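Local coordinates for 4-hydroxy-tetrahydrodipicolinate synthase (Aquifex aeolicus, PDB 2EHH), which probably condenses pyruvate with aspartate semialdehyde through a Schiff-base intermediate, a committed step on the diaminopimelate route to lysine, at residues A[44-49]-A[268-273]. Sequence-based numbering, arbitrary orientation.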
loop_
_atom_site.group_PDB
_atom_site.type_symbol
_atom_site.label_atom_id
_atom_site.label_comp_id
_atom_site.label_asym_id
_atom_site.label_seq_id
_atom_site.Cartn_x
_atom_site.Cartn_y
_atom_site.Cartn_z
ATOM N N THR A 44 16.446 -15.960 8.080
ATOM C CA THR A 44 17.830 -15.532 7.974
ATOM C C THR A 44 18.740 -16.739 7.786
ATOM O O THR A 44 19.828 -16.625 7.228
ATOM C CB THR A 44 18.237 -14.737 9.228
ATOM O OG1 THR A 44 17.328 -13.639 9.391
ATOM C CG2 THR A 44 19.663 -14.193 9.096
ATOM N N GLY A 45 18.275 -17.901 8.242
ATOM C CA GLY A 45 19.045 -19.123 8.098
ATOM C C GLY A 45 18.767 -19.821 6.775
ATOM O O GLY A 45 19.153 -20.969 6.584
ATOM N N GLU A 46 18.082 -19.133 5.864
ATOM C CA GLU A 46 17.771 -19.685 4.548
ATOM C C GLU A 46 16.962 -20.981 4.564
ATOM O O GLU A 46 17.165 -21.854 3.721
ATOM C CB GLU A 46 19.068 -19.886 3.740
ATOM C CG GLU A 46 19.550 -18.616 3.029
ATOM C CD GLU A 46 20.916 -18.762 2.367
ATOM O OE1 GLU A 46 21.941 -18.658 3.075
ATOM O OE2 GLU A 46 20.969 -18.981 1.137
ATOM N N SER A 47 16.020 -21.095 5.497
ATOM C CA SER A 47 15.201 -22.298 5.586
ATOM C C SER A 47 14.460 -22.643 4.289
ATOM O O SER A 47 14.220 -23.817 4.011
ATOM C CB SER A 47 14.194 -22.190 6.740
ATOM O OG SER A 47 13.266 -21.149 6.519
ATOM N N PRO A 48 14.082 -21.634 3.481
ATOM C CA PRO A 48 13.375 -21.951 2.234
ATOM C C PRO A 48 14.153 -22.901 1.326
ATOM O O PRO A 48 13.558 -23.722 0.634
ATOM C CB PRO A 48 13.184 -20.582 1.587
ATOM C CG PRO A 48 13.022 -19.681 2.772
ATOM C CD PRO A 48 14.115 -20.175 3.699
ATOM N N THR A 49 15.479 -22.785 1.330
ATOM C CA THR A 49 16.309 -23.633 0.484
ATOM C C THR A 49 16.962 -24.813 1.207
ATOM O O THR A 49 17.775 -25.531 0.620
ATOM C CB THR A 49 17.402 -22.806 -0.235
ATOM O OG1 THR A 49 18.209 -22.119 0.728
ATOM C CG2 THR A 49 16.762 -21.780 -1.165
ATOM N N LEU A 268 20.416 -20.575 -4.538
ATOM C CA LEU A 268 19.437 -19.909 -5.388
ATOM C C LEU A 268 18.051 -20.224 -4.840
ATOM O O LEU A 268 17.822 -21.315 -4.314
ATOM C CB LEU A 268 19.580 -20.392 -6.832
ATOM C CG LEU A 268 20.472 -19.570 -7.773
ATOM C CD1 LEU A 268 21.604 -18.921 -7.007
ATOM C CD2 LEU A 268 21.006 -20.475 -8.882
ATOM N N PRO A 269 17.086 -19.306 -5.020
ATOM C CA PRO A 269 17.181 -17.998 -5.679
ATOM C C PRO A 269 18.003 -16.871 -5.044
ATOM O O PRO A 269 18.044 -15.771 -5.592
ATOM C CB PRO A 269 15.717 -17.605 -5.845
ATOM C CG PRO A 269 15.116 -18.119 -4.583
ATOM C CD PRO A 269 15.730 -19.512 -4.482
ATOM N N LEU A 270 18.640 -17.108 -3.897
ATOM C CA LEU A 270 19.442 -16.044 -3.297
ATOM C C LEU A 270 20.790 -15.962 -4.015
ATOM O O LEU A 270 21.328 -16.972 -4.462
ATOM C CB LEU A 270 19.635 -16.274 -1.793
ATOM C CG LEU A 270 18.355 -16.173 -0.951
ATOM C CD1 LEU A 270 18.717 -16.112 0.531
ATOM C CD2 LEU A 270 17.572 -14.923 -1.335
ATOM N N THR A 271 21.323 -14.750 -4.126
ATOM C CA THR A 271 22.577 -14.514 -4.834
ATOM C C THR A 271 23.476 -13.531 -4.107
ATOM O O THR A 271 23.038 -12.837 -3.190
ATOM C CB THR A 271 22.300 -13.927 -6.228
ATOM O OG1 THR A 271 21.481 -12.755 -6.090
ATOM C CG2 THR A 271 21.576 -14.939 -7.105
ATOM N N GLU A 272 24.736 -13.464 -4.533
ATOM C CA GLU A 272 25.686 -12.539 -3.931
ATOM C C GLU A 272 25.216 -11.117 -4.222
ATOM O O GLU A 272 24.453 -10.882 -5.165
ATOM C CB GLU A 272 27.092 -12.740 -4.511
ATOM C CG GLU A 272 27.585 -14.180 -4.480
ATOM C CD GLU A 272 29.053 -14.320 -4.859
ATOM O OE1 GLU A 272 29.574 -13.469 -5.617
ATOM O OE2 GLU A 272 29.683 -15.297 -4.408
ATOM N N MET A 273 25.675 -10.176 -3.405
ATOM C CA MET A 273 25.319 -8.770 -3.555
ATOM C C MET A 273 25.921 -8.198 -4.828
ATOM O O MET A 273 26.811 -8.795 -5.431
ATOM C CB MET A 273 25.854 -7.959 -2.374
ATOM C CG MET A 273 25.257 -8.309 -1.027
ATOM S SD MET A 273 26.127 -7.491 0.322
ATOM C CE MET A 273 25.355 -5.869 0.298
#
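Glu46 and Leu270 meet through a single methyl: CD1 of the leucine lies 3.6 Å from Glu46 CG and 3.7 Å from Glu46 OE2, which sets it against the CG-CD-OE2 part of the glutamate, the leucine passing over that chain at an angle. The acid is extended beyond CG (chi2 173°); CG supplies the apolar touch, and the carboxylate, through CD and OE2, rests on the same methyl. Three residues further on, Thr49 makes the other touch, setting its methyl CG2 3.4 Å from the carbonyl oxygen of Leu268 and 4.1 Å from Pro269 CD. With chi1 at 57°, CG2 stands anti to the carbonyl carbon of Thr49, the rotation that directs the methyl to the 268-273 chain. The peptide bond preceding Pro269 is cis, which puts Leu268 O and Pro269 CD on the same edge of the bond, so one methyl reaches both. Summed over both segments, the contact buries just 149 Å².

Polar bonds from the second shell position these groups. Glu46 OE1 forms a salt bridge with Lys253 and OE2 accepts a hydrogen bond from Arg267 N, so both carboxylate oxygens are held and the buried charge is probably offset by the lysine. Thr49 N donates to Glu46 O at 3.1 Å, closing the turn that separates Glu46 from Thr49. Thr44, predicted to bind pyruvate, lies at the start of this segment, its OG1 bonded to Asn248.

The 44-49 loop follows barrel strand 37-40 and leads into helix 52-66 of the TIM barrel, whereas 268-273 lies in the loop between helix 250-258 and helix 275-287; the contact thus links a loop at the C-terminal end of a barrel strand to the C-terminal helical region, with Asn79 of a second subunit packing on Pro48 and Pro269.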